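Local coordinates for 26.7 kDa salivary protein (Phlebotomus duboscqi, PDB 6MT7) that binds and sequesters host leukotrienes and a thromboxane A2 analogue, modulating sand fly blood feeding and inhibiting platelet aggregation induced by low concentrations of collagen, at residues A[188-193]-A[207-212]; A[70-73]-A[78-81]; A[29-32]-A[36-39]; A[54-59]-A[88-93]. All coordinates share one frame; numbering follows the deposited sequence.

Interaction 1 of 4, residues A[188-193]-A[207-212]; sequences EQFASC and DTMYNC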
loop_
_atom_site.group_PDB
_atom_site.type_symbol
_atom_site.label_atom_id
_atom_site.label_comp_id
_atom_site.label_asym_id
_atom_site.label_seq_id
_atom_site.Cartn_x
_atom_site.Cartn_y
_atom_site.Cartn_z
ATOM N N GLU A 188 10.216 10.588 13.000
ATOM C CA GLU A 188 9.748 11.329 14.169
ATOM C C GLU A 188 8.663 12.329 13.797
ATOM O O GLU A 188 7.675 12.486 14.525
ATOM C CB GLU A 188 10.913 12.052 14.838
ATOM C CG GLU A 188 11.806 11.131 15.642
ATOM C CD GLU A 188 11.087 10.564 16.844
ATOM O OE1 GLU A 188 10.996 9.316 16.921
ATOM O OE2 GLU A 188 10.624 11.351 17.707
ATOM N N GLN A 189 8.839 13.033 12.677
ATOM C CA GLN A 189 7.821 13.991 12.261
ATOM C C GLN A 189 6.516 13.279 11.943
ATOM O O GLN A 189 5.443 13.684 12.405
ATOM C CB GLN A 189 8.318 14.800 11.061
ATOM C CG GLN A 189 9.387 15.820 11.464
ATOM C CD GLN A 189 10.341 16.155 10.340
ATOM O OE1 GLN A 189 10.031 15.951 9.174
ATOM N NE2 GLN A 189 11.521 16.659 10.692
ATOM N N PHE A 190 6.591 12.190 11.182
ATOM C CA PHE A 190 5.364 11.480 10.849
ATOM C C PHE A 190 4.683 10.949 12.102
ATOM O O PHE A 190 3.458 11.065 12.246
ATOM C CB PHE A 190 5.642 10.342 9.874
ATOM C CG PHE A 190 4.396 9.758 9.290
ATOM C CD1 PHE A 190 3.776 10.368 8.206
ATOM C CD2 PHE A 190 3.827 8.617 9.835
ATOM C CE1 PHE A 190 2.596 9.830 7.667
ATOM C CE2 PHE A 190 2.659 8.084 9.301
ATOM C CZ PHE A 190 2.043 8.696 8.225
ATOM N N ALA A 191 5.466 10.361 13.019
ATOM C CA ALA A 191 4.906 9.879 14.280
ATOM C C ALA A 191 4.205 10.993 15.041
ATOM O O ALA A 191 3.156 10.767 15.658
ATOM C CB ALA A 191 6.005 9.269 15.159
ATOM N N SER A 192 4.782 12.201 15.040
ATOM C CA SER A 192 4.131 13.306 15.736
ATOM C C SER A 192 2.787 13.649 15.103
ATOM O O SER A 192 1.846 14.015 15.817
ATOM C CB SER A 192 5.048 14.538 15.783
ATOM O OG SER A 192 5.132 15.179 14.518
ATOM N N CYS A 193 2.664 13.513 13.778
ATOM C CA CYS A 193 1.370 13.739 13.131
ATOM C C CYS A 193 0.351 12.678 13.527
ATOM O O CYS A 193 -0.816 12.996 13.782
ATOM C CB CYS A 193 1.533 13.764 11.613
ATOM S SG CYS A 193 2.560 15.122 11.058
ATOM N N ASP A 207 -7.893 15.404 7.956
ATOM C CA ASP A 207 -7.454 16.786 7.818
ATOM C C ASP A 207 -6.262 17.087 8.713
ATOM O O ASP A 207 -5.342 17.812 8.311
ATOM C CB ASP A 207 -8.605 17.737 8.136
ATOM C CG ASP A 207 -9.535 17.935 6.960
ATOM O OD1 ASP A 207 -9.583 17.052 6.077
ATOM O OD2 ASP A 207 -10.218 18.975 6.916
ATOM N N THR A 208 -6.266 16.552 9.936
ATOM C CA THR A 208 -5.153 16.810 10.841
ATOM C C THR A 208 -3.863 16.199 10.309
ATOM O O THR A 208 -2.809 16.846 10.337
ATOM C CB THR A 208 -5.480 16.294 12.242
ATOM O OG1 THR A 208 -6.729 16.853 12.664
ATOM C CG2 THR A 208 -4.404 16.710 13.239
HETATM N N MSE A 209 -3.928 14.977 9.779
HETATM C CA MSE A 209 -2.751 14.382 9.150
HETATM C C MSE A 209 -2.245 15.200 7.973
HETATM O O MSE A 209 -1.047 15.467 7.854
HETATM C CB MSE A 209 -3.038 12.936 8.698
HETATM C CG MSE A 209 -3.310 11.995 9.868
HETATM SE SE MSE A 209 -1.635 11.563 10.803
HETATM C CE MSE A 209 -0.641 10.938 9.284
ATOM N N TYR A 210 -3.174 15.591 7.103
ATOM C CA TYR A 210 -2.812 16.386 5.934
ATOM C C TYR A 210 -2.109 17.674 6.346
ATOM O O TYR A 210 -1.011 17.980 5.863
ATOM C CB TYR A 210 -4.075 16.681 5.114
ATOM C CG TYR A 210 -3.843 17.415 3.809
ATOM C CD1 TYR A 210 -3.613 18.788 3.788
ATOM C CD2 TYR A 210 -3.871 16.736 2.593
ATOM C CE1 TYR A 210 -3.393 19.462 2.592
ATOM C CE2 TYR A 210 -3.663 17.406 1.397
ATOM C CZ TYR A 210 -3.426 18.764 1.405
ATOM O OH TYR A 210 -3.223 19.420 0.213
ATOM N N ASN A 211 -2.735 18.448 7.237
ATOM C CA ASN A 211 -2.177 19.740 7.620
ATOM C C ASN A 211 -0.861 19.581 8.363
ATOM O O ASN A 211 0.031 20.428 8.230
ATOM C CB ASN A 211 -3.182 20.509 8.473
ATOM C CG ASN A 211 -4.412 20.916 7.687
ATOM O OD1 ASN A 211 -4.334 21.148 6.484
ATOM N ND2 ASN A 211 -5.551 20.995 8.357
ATOM N N CYS A 212 -0.720 18.501 9.136
ATOM C CA CYS A 212 0.511 18.284 9.891
ATOM C C CYS A 212 1.671 17.933 8.971
ATOM O O CYS A 212 2.782 18.453 9.140
ATOM C CB CYS A 212 0.304 17.184 10.934
ATOM S SG CYS A 212 1.772 16.810 11.925
#

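Interaction 2 of 4, residues A[70-73]-A[78-81]; sequences EQFN and AIPG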
loop_
_atom_site.group_PDB
_atom_site.type_symbol
_atom_site.label_atom_id
_atom_site.label_comp_id
_atom_site.label_asym_id
_atom_site.label_seq_id
_atom_site.Cartn_x
_atom_site.Cartn_y
_atom_site.Cartn_z
ATOM N N GLU A 70 -7.706 -15.434 2.555
ATOM C CA GLU A 70 -8.926 -14.702 2.226
ATOM C C GLU A 70 -8.822 -14.028 0.862
ATOM O O GLU A 70 -9.802 -13.987 0.104
ATOM C CB GLU A 70 -9.219 -13.669 3.308
ATOM C CG GLU A 70 -10.424 -12.808 3.002
ATOM C CD GLU A 70 -10.777 -11.856 4.135
ATOM O OE1 GLU A 70 -10.118 -11.921 5.201
ATOM O OE2 GLU A 70 -11.720 -11.050 3.949
ATOM N N GLN A 71 -7.642 -13.505 0.522
ATOM C CA GLN A 71 -7.484 -12.913 -0.799
ATOM C C GLN A 71 -7.745 -13.947 -1.884
ATOM O O GLN A 71 -8.469 -13.683 -2.848
ATOM C CB GLN A 71 -6.088 -12.307 -0.966
ATOM C CG GLN A 71 -5.960 -11.464 -2.243
ATOM C CD GLN A 71 -6.541 -10.065 -2.055
ATOM O OE1 GLN A 71 -6.727 -9.611 -0.929
ATOM N NE2 GLN A 71 -6.824 -9.383 -3.149
ATOM N N PHE A 72 -7.158 -15.139 -1.744
ATOM C CA PHE A 72 -7.385 -16.181 -2.737
ATOM C C PHE A 72 -8.856 -16.562 -2.794
ATOM O O PHE A 72 -9.455 -16.630 -3.873
ATOM C CB PHE A 72 -6.534 -17.407 -2.413
ATOM C CG PHE A 72 -5.110 -17.285 -2.841
ATOM C CD1 PHE A 72 -4.707 -17.743 -4.085
ATOM C CD2 PHE A 72 -4.168 -16.736 -1.996
ATOM C CE1 PHE A 72 -3.381 -17.648 -4.476
ATOM C CE2 PHE A 72 -2.843 -16.627 -2.388
ATOM C CZ PHE A 72 -2.453 -17.085 -3.625
ATOM N N ASN A 73 -9.465 -16.800 -1.633
ATOM C CA ASN A 73 -10.861 -17.225 -1.620
ATOM C C ASN A 73 -11.771 -16.172 -2.238
ATOM O O ASN A 73 -12.681 -16.502 -3.010
ATOM C CB ASN A 73 -11.304 -17.542 -0.190
ATOM C CG ASN A 73 -10.699 -18.832 0.331
ATOM O OD1 ASN A 73 -10.392 -19.743 -0.438
ATOM N ND2 ASN A 73 -10.525 -18.914 1.642
ATOM N N ALA A 78 -7.674 -21.005 -6.252
ATOM C CA ALA A 78 -7.364 -22.108 -5.351
ATOM C C ALA A 78 -6.239 -21.736 -4.397
ATOM O O ALA A 78 -5.260 -21.093 -4.779
ATOM C CB ALA A 78 -6.976 -23.352 -6.154
ATOM N N ILE A 79 -6.377 -22.148 -3.143
ATOM C CA ILE A 79 -5.323 -21.935 -2.156
ATOM C C ILE A 79 -4.073 -22.689 -2.589
ATOM O O ILE A 79 -4.130 -23.910 -2.786
ATOM C CB ILE A 79 -5.766 -22.384 -0.755
ATOM C CG1 ILE A 79 -7.059 -21.669 -0.355
ATOM C CG2 ILE A 79 -4.647 -22.125 0.256
ATOM C CD1 ILE A 79 -6.939 -20.176 -0.338
ATOM N N PRO A 80 -2.930 -22.027 -2.729
ATOM C CA PRO A 80 -1.732 -22.725 -3.204
ATOM C C PRO A 80 -1.121 -23.617 -2.132
ATOM O O PRO A 80 -1.415 -23.511 -0.939
ATOM C CB PRO A 80 -0.787 -21.586 -3.591
ATOM C CG PRO A 80 -1.264 -20.404 -2.847
ATOM C CD PRO A 80 -2.718 -20.580 -2.557
ATOM N N GLY A 81 -0.265 -24.533 -2.582
ATOM C CA GLY A 81 0.505 -25.334 -1.656
ATOM C C GLY A 81 1.620 -24.525 -1.025
ATOM O O GLY A 81 1.898 -23.387 -1.404
#

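Interaction 3 of 4, residues A[29-32]-A[36-39]; sequences REWY and LPND. With TRT (fragment of triton X-100), chain C.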
loop_
_atom_site.group_PDB
_atom_site.type_symbol
_atom_site.label_atom_id
_atom_site.label_comp_id
_atom_site.label_asym_id
_atom_site.label_seq_id
_atom_site.Cartn_x
_atom_site.Cartn_y
_atom_site.Cartn_z
ATOM N N ARG A 29 13.977 -3.518 -12.905
ATOM C CA ARG A 29 13.385 -3.988 -14.156
ATOM C C ARG A 29 12.887 -5.420 -14.026
ATOM O O ARG A 29 11.873 -5.788 -14.634
ATOM C CB ARG A 29 14.397 -3.896 -15.300
ATOM C CG ARG A 29 13.767 -4.147 -16.682
ATOM C CD ARG A 29 13.867 -5.617 -17.126
ATOM N NE ARG A 29 13.142 -5.842 -18.378
ATOM C CZ ARG A 29 11.823 -5.928 -18.494
ATOM N NH1 ARG A 29 11.034 -5.815 -17.433
ATOM N NH2 ARG A 29 11.280 -6.119 -19.697
ATOM N N GLU A 30 13.600 -6.248 -13.256
ATOM C CA GLU A 30 13.139 -7.618 -13.051
ATOM C C GLU A 30 11.811 -7.648 -12.311
ATOM O O GLU A 30 10.926 -8.443 -12.646
ATOM C CB GLU A 30 14.189 -8.431 -12.298
ATOM C CG GLU A 30 15.472 -8.655 -13.098
ATOM C CD GLU A 30 15.226 -9.246 -14.478
ATOM O OE1 GLU A 30 15.909 -8.826 -15.436
ATOM O OE2 GLU A 30 14.362 -10.136 -14.618
ATOM N N TRP A 31 11.653 -6.799 -11.291
ATOM C CA TRP A 31 10.380 -6.761 -10.584
ATOM C C TRP A 31 9.242 -6.437 -11.539
ATOM O O TRP A 31 8.141 -6.979 -11.398
ATOM C CB TRP A 31 10.406 -5.741 -9.446
ATOM C CG TRP A 31 11.584 -5.839 -8.535
ATOM C CD1 TRP A 31 12.398 -6.928 -8.327
ATOM C CD2 TRP A 31 12.075 -4.801 -7.682
ATOM N NE1 TRP A 31 13.375 -6.613 -7.402
ATOM C CE2 TRP A 31 13.199 -5.313 -6.997
ATOM C CE3 TRP A 31 11.675 -3.480 -7.441
ATOM C CZ2 TRP A 31 13.936 -4.544 -6.092
ATOM C CZ3 TRP A 31 12.414 -2.715 -6.536
ATOM C CH2 TRP A 31 13.517 -3.253 -5.867
ATOM N N TYR A 32 9.492 -5.566 -12.523
ATOM C CA TYR A 32 8.428 -5.203 -13.456
ATOM C C TYR A 32 7.899 -6.414 -14.210
ATOM O O TYR A 32 6.730 -6.423 -14.613
ATOM C CB TYR A 32 8.922 -4.185 -14.475
ATOM C CG TYR A 32 8.818 -2.735 -14.065
ATOM C CD1 TYR A 32 9.103 -2.318 -12.779
ATOM C CD2 TYR A 32 8.472 -1.767 -15.008
ATOM C CE1 TYR A 32 9.027 -0.957 -12.432
ATOM C CE2 TYR A 32 8.385 -0.437 -14.673
ATOM C CZ TYR A 32 8.671 -0.033 -13.393
ATOM O OH TYR A 32 8.582 1.310 -13.083
ATOM N N LEU A 36 11.853 -11.909 -8.983
ATOM C CA LEU A 36 12.314 -11.384 -7.698
ATOM C C LEU A 36 13.672 -11.989 -7.373
ATOM O O LEU A 36 13.752 -13.000 -6.658
ATOM C CB LEU A 36 11.314 -11.690 -6.583
ATOM C CG LEU A 36 9.922 -11.089 -6.751
ATOM C CD1 LEU A 36 9.038 -11.530 -5.587
ATOM C CD2 LEU A 36 9.977 -9.572 -6.837
ATOM N N PRO A 37 14.758 -11.396 -7.864
ATOM C CA PRO A 37 16.084 -11.991 -7.665
ATOM C C PRO A 37 16.523 -11.974 -6.211
ATOM O O PRO A 37 16.037 -11.205 -5.379
ATOM C CB PRO A 37 17.007 -11.105 -8.521
ATOM C CG PRO A 37 16.085 -10.428 -9.513
ATOM C CD PRO A 37 14.811 -10.216 -8.742
ATOM N N ASN A 38 17.501 -12.837 -5.924
ATOM C CA ASN A 38 18.013 -13.005 -4.562
ATOM C C ASN A 38 19.095 -11.962 -4.278
ATOM O O ASN A 38 20.292 -12.253 -4.206
ATOM C CB ASN A 38 18.528 -14.426 -4.368
ATOM C CG ASN A 38 18.953 -14.711 -2.939
ATOM O OD1 ASN A 38 18.507 -14.051 -2.003
ATOM N ND2 ASN A 38 19.817 -15.716 -2.767
ATOM N N ASP A 39 18.649 -10.718 -4.110
ATOM C CA ASP A 39 19.554 -9.650 -3.695
ATOM C C ASP A 39 18.884 -8.795 -2.629
ATOM O O ASP A 39 17.670 -8.836 -2.442
ATOM C CB ASP A 39 20.059 -8.783 -4.878
ATOM C CG ASP A 39 18.944 -8.186 -5.736
ATOM O OD1 ASP A 39 18.008 -7.553 -5.194
ATOM O OD2 ASP A 39 19.045 -8.299 -6.978
HETATM C C25 TRT C . 5.058 0.741 -14.243
HETATM O O24 TRT C . 4.241 -0.097 -13.431
HETATM C C23 TRT C . 4.899 -1.290 -13.003
HETATM C C22 TRT C . 4.069 -1.879 -11.869
HETATM O O21 TRT C . 4.512 -3.181 -11.486
HETATM C C20 TRT C . 3.634 -3.673 -10.480
HETATM C C19 TRT C . 3.965 -5.123 -10.181
HETATM O O18 TRT C . 4.991 -5.171 -9.192
HETATM C C17 TRT C . 5.991 -6.087 -9.589
HETATM C C16 TRT C . 5.904 -7.357 -8.766
HETATM O O15 TRT C . 6.535 -7.184 -7.493
HETATM C C12 TRT C . 6.209 -8.044 -6.459
HETATM C C13 TRT C . 5.742 -9.326 -6.731
HETATM C C14 TRT C . 5.411 -10.196 -5.686
HETATM C C11 TRT C . 6.342 -7.632 -5.140
HETATM C C10 TRT C . 6.016 -8.497 -4.100
HETATM C C9 TRT C . 5.547 -9.779 -4.359
HETATM C C6 TRT C . 5.196 -10.678 -3.209
HETATM C C8 TRT C . 6.361 -11.650 -3.057
HETATM C C7 TRT C . 5.113 -9.859 -1.925
HETATM C C5 TRT C . 3.919 -11.492 -3.518
HETATM C C1 TRT C . 2.502 -10.874 -3.530
HETATM C C2 TRT C . 2.378 -9.504 -4.186
HETATM C C4 TRT C . 1.607 -11.831 -4.305
HETATM C C3 TRT C . 1.878 -10.774 -2.144
#

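Interaction 4 of 4, residues A[54-59]-A[88-93]; sequences GLYNEQ and GPTDGT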
loop_
_atom_site.group_PDB
_atom_site.type_symbol
_atom_site.label_atom_id
_atom_site.label_comp_id
_atom_site.label_asym_id
_atom_site.label_seq_id
_atom_site.Cartn_x
_atom_site.Cartn_y
_atom_site.Cartn_z
ATOM N N GLY A 54 -0.927 -4.747 3.778
ATOM C CA GLY A 54 -1.641 -5.076 4.998
ATOM C C GLY A 54 -1.513 -6.516 5.423
ATOM O O GLY A 54 -2.333 -6.999 6.218
ATOM N N LEU A 55 -0.482 -7.216 4.946
ATOM C CA LEU A 55 -0.374 -8.656 5.153
ATOM C C LEU A 55 0.816 -9.042 6.025
ATOM O O LEU A 55 1.147 -10.228 6.117
ATOM C CB LEU A 55 -0.303 -9.355 3.796
ATOM C CG LEU A 55 -1.574 -9.122 2.982
ATOM C CD1 LEU A 55 -1.409 -9.716 1.591
ATOM C CD2 LEU A 55 -2.781 -9.746 3.711
ATOM N N TYR A 56 1.459 -8.075 6.680
ATOM C CA TYR A 56 2.554 -8.359 7.600
ATOM C C TYR A 56 2.185 -7.815 8.968
ATOM O O TYR A 56 1.924 -6.616 9.117
ATOM C CB TYR A 56 3.873 -7.753 7.111
ATOM C CG TYR A 56 5.048 -8.030 8.029
ATOM C CD1 TYR A 56 5.526 -9.325 8.217
ATOM C CD2 TYR A 56 5.688 -6.994 8.695
ATOM C CE1 TYR A 56 6.608 -9.583 9.061
ATOM C CE2 TYR A 56 6.784 -7.244 9.535
ATOM C CZ TYR A 56 7.233 -8.534 9.708
ATOM O OH TYR A 56 8.315 -8.772 10.532
ATOM N N ASN A 57 2.147 -8.700 9.960
ATOM C CA ASN A 57 1.780 -8.329 11.318
ATOM C C ASN A 57 3.057 -7.889 12.021
ATOM O O ASN A 57 3.921 -8.713 12.324
ATOM C CB ASN A 57 1.103 -9.509 12.010
ATOM C CG ASN A 57 0.725 -9.227 13.451
ATOM O OD1 ASN A 57 1.275 -8.341 14.096
ATOM N ND2 ASN A 57 -0.223 -10.013 13.970
ATOM N N GLU A 58 3.184 -6.581 12.265
ATOM C CA GLU A 58 4.412 -6.065 12.861
ATOM C C GLU A 58 4.558 -6.468 14.321
ATOM O O GLU A 58 5.686 -6.530 14.823
ATOM C CB GLU A 58 4.465 -4.540 12.724
ATOM C CG GLU A 58 4.575 -4.060 11.280
ATOM C CD GLU A 58 4.601 -2.542 11.156
ATOM O OE1 GLU A 58 3.519 -1.922 11.188
ATOM O OE2 GLU A 58 5.707 -1.976 11.013
ATOM N N GLN A 59 3.453 -6.771 15.001
ATOM C CA GLN A 59 3.537 -7.134 16.414
ATOM C C GLN A 59 4.136 -8.528 16.598
ATOM O O GLN A 59 5.021 -8.725 17.442
ATOM C CB GLN A 59 2.153 -7.039 17.056
ATOM C CG GLN A 59 2.170 -7.048 18.581
ATOM C CD GLN A 59 1.913 -8.432 19.170
ATOM O OE1 GLN A 59 1.217 -9.255 18.572
ATOM N NE2 GLN A 59 2.479 -8.691 20.349
ATOM N N GLY A 88 4.277 -18.475 10.340
ATOM C CA GLY A 88 5.088 -18.475 11.536
ATOM C C GLY A 88 5.988 -17.261 11.646
ATOM O O GLY A 88 6.174 -16.498 10.691
ATOM N N PRO A 89 6.591 -17.069 12.818
ATOM C CA PRO A 89 7.345 -15.833 13.058
ATOM C C PRO A 89 8.620 -15.755 12.230
ATOM O O PRO A 89 9.313 -16.752 12.012
ATOM C CB PRO A 89 7.654 -15.895 14.559
ATOM C CG PRO A 89 7.634 -17.355 14.877
ATOM C CD PRO A 89 6.569 -17.948 13.999
ATOM N N THR A 90 8.904 -14.557 11.736
ATOM C CA THR A 90 10.199 -14.252 11.146
ATOM C C THR A 90 11.060 -13.542 12.184
ATOM O O THR A 90 10.593 -13.168 13.264
ATOM C CB THR A 90 10.060 -13.377 9.895
ATOM O OG1 THR A 90 9.813 -12.019 10.281
ATOM C CG2 THR A 90 8.920 -13.866 9.014
ATOM N N ASP A 91 12.328 -13.345 11.845
ATOM C CA ASP A 91 13.195 -12.553 12.702
ATOM C C ASP A 91 13.135 -11.068 12.371
ATOM O O ASP A 91 13.956 -10.303 12.873
ATOM C CB ASP A 91 14.638 -13.066 12.637
ATOM C CG ASP A 91 15.265 -12.928 11.260
ATOM O OD1 ASP A 91 14.716 -12.195 10.418
ATOM O OD2 ASP A 91 16.328 -13.553 11.029
ATOM N N GLY A 92 12.203 -10.652 11.514
ATOM C CA GLY A 92 12.001 -9.257 11.202
ATOM C C GLY A 92 12.816 -8.718 10.041
ATOM O O GLY A 92 12.488 -7.646 9.525
ATOM N N THR A 93 13.876 -9.412 9.627
ATOM C CA THR A 93 14.709 -8.926 8.536
ATOM C C THR A 93 13.995 -9.084 7.201
ATOM O O THR A 93 13.083 -9.901 7.041
ATOM C CB THR A 93 16.050 -9.675 8.472
ATOM O OG1 THR A 93 15.826 -11.067 8.200
ATOM C CG2 THR A 93 16.812 -9.543 9.788
#

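Interaction 1 of 4, residues A[188-193]-A[207-212]
An interhelical disulfide, Cys193 to Cys212, is the covalent centre of this contact and ties helix 187-196 to helix 203-216. Cys193 SG and Cys212 SG lie 2.1 Å apart, and the bridge has a chi3 of -77°, close to the quarter turn at which a disulfide is relaxed. Its two halves reach the bond differently: Cys212 holds SG anti to its own backbone N (chi1 179°), whereas Cys193 keeps SG beside its backbone N and anti to the carbonyl carbon. The segments run nearly antiparallel, their directions 150° apart, with the axes 9.8 Å from each other at closest approach. Helices stapled by disulfides are a hallmark of the PBP/GOBP (odorant-binding protein) family to which D7 proteins belong, and here the staple joins two consecutive helices near the C-terminal end of the chain.

Beside the bridge lies Met209, a selenomethionine in this derivative. The bend of its chain at chi2 brings the selenium against Cys193, and the one at chi3 turns the terminal methyl to Phe190. SE of Met209 is 3.4 Å from Cys193 O and 3.9 Å from Cys193 CB. Met209 CE lies 3.7 Å from Phe190 CZ and approaches the aromatic ring obliquely. The two side chains cross at about a right angle. Ser197 touches Met209 and hydrogen-bonds to Cys193 O through its OG, while His216 packs on Cys193. Within helix 187-196 Ser192 OG donates to Gln189 O at 2.6 Å, and the same carbonyl accepts the backbone N-H of Cys193.

Interaction 2 of 4, residues A[70-73]-A[78-81]
Phe72 and Pro80 meet face on, the proline ring coming from the loop straight at the flat of the aromatic ring. This packing folds the 78-81 segment back over the end of helix 65-74, within the PBP/GOBP family region of the chain. Pro80 CD sits over the ring centre in a CH-pi contact, 3.6 Å from the centroid of the Phe72 ring and only 13° off the ring normal. The neighbouring proline carbon leans toward the far end of the ring, with Pro80 CG 3.6 Å from Phe72 CZ. Phe72 has CG anti to its carbonyl carbon (chi1 -80°), a setting that carries the ring off the helix into the proline's path.

Ile79 takes a different route. It sends its delta methyl to the root of the aromatic side chain, Ile79 CD1 being 3.5 Å from Phe72 CB. The loop backbone adds an oblique approach, in which Ala78 O comes 3.5 Å from Phe72 CD1. Phe104 of helix 94-106 touches both Phe72 and Pro80, so that helix packs against both members of the pair. The side chain of Phe72 is about 7 Å from the bound Triton fragment at the nearest atoms, and Phe72 is not among the residues that line the pocket; neighbouring Gln71 instead packs on Phe116, which does line it, and its amide bonds to Arg6 N and Ala115 O. At the exposed end of the contact, Asn73 OD1 rests 3.5 Å from Ile79 CD1, the same methyl that touches Phe72.

Interaction 3 of 4, residues A[29-32]-A[36-39]
Trp31 serves two sides at once: its indole meets Leu36 and Pro37 at CD1, while its backbone carbonyl faces the ligand, Trp31 O lying only 2.9 Å from TRT C17, a carbon of the polyether tail. Leu36 CD2 approaches Trp31 CD1 obliquely at 3.9 Å, and Pro37 CD comes to the ring edge, 4.1 Å from Trp31 CD1. Both partners cross the tryptophan side chain at about a right angle. Pro37 also leans on the preceding residue of the helix: Pro37 CG is 3.9 Å from Glu30 CB, while the carboxylate of Glu30 bends off to a salt bridge with Arg33 and a hydrogen bond with Asn35.

The segments belong to the wall of the lipid pocket in this odorant-binding-type fold. Leu36 divides its two branches, CD2 for Trp31 and CD1 for the bound Triton fragment, with Leu36 CD1 3.7 Å from TRT C8 near the branched alkyl end. Tyr32 turns a ring face to the polyether tail, TRT C23 standing 3.9 Å above the plane of the Tyr32 ring and over its centre. Trp31 probably takes part in thromboxane A2 binding, as does Tyr45, with which its indole stacks and which hydrogen-bonds to the detergent. A hydrogen bond between Trp31 NE1 and Thr42 OG1 also holds the indole. Beyond Pro37, Asn38 centres an inverse gamma turn, and Asp39 caps the N-terminus of helix 40-52 while its OD2 bonds to Ser27 OG.

Interaction 4 of 4, residues A[54-59]-A[88-93]
Tyr56 reaches the loop before helix 94-106 with its hydroxyl alone. Thr90 OG1 lies at the edge of the Tyr56 ring, near its plane, 3.6 Å from Tyr56 OH, a van der Waals approach that is not a hydrogen bond; Tyr56 OH is also 3.8 Å from Gly92 CA. Having CG anti to the backbone N (chi1 180°) lets the buried tyrosine extend away from strand 56-57 to the loop, where Ile97 of helix 94-106 also touches both Tyr56 and Thr90.

The threonine hydroxyl is fixed by other partners. It accepts the backbone N-H of Gly92, Thr90 OG1 to Gly92 N being 3.0 Å with an angle of 153° at the hydrogen, and donates to Lys61 O, so the loop is sewn to the chain following the strand. Gly92 has positive phi, and its carbonyl is bound by Lys47 NZ.

Farther out, Asp91 OD1 holds Thr93 twice. Thr93 N donates to Asp91 OD1 at 3.0 Å, coming 29° out of the carboxylate plane on the anti side, and Thr93 OG1 donates to Asp91 OD1 at 2.7 Å, nearer the plane on the syn side. Thr93 in turn caps helix 94-106 with its side chain. On the strand side, Gly54 closes helix 40-52 in a Schellman motif, and Leu55 pairs through its backbone with Arg64. The loop thus combines an ST turn at Thr90 and an Asx turn at Asp91 in succession, leading into a threonine N-cap.

Along the chain interaction 3 comes first, followed by interaction 4, whose two segments enclose interaction 2 between them, and interaction 1 closes the series. Interactions 2, 3 and 4 lie around the Triton-occupied pocket, their centres about 20 to 24 Å apart; helix 94-106 links them, being touched by side chains from each. Of the three, interaction 3 lines the pocket directly, while interactions 2 and 4 pack farther from it. Interaction 1 stands apart, its centre about 25 Å from that of interaction 4 and 34 to 37 Å from the other two, so its disulfide-linked helix pair belongs to a region remote from this lipid-binding site.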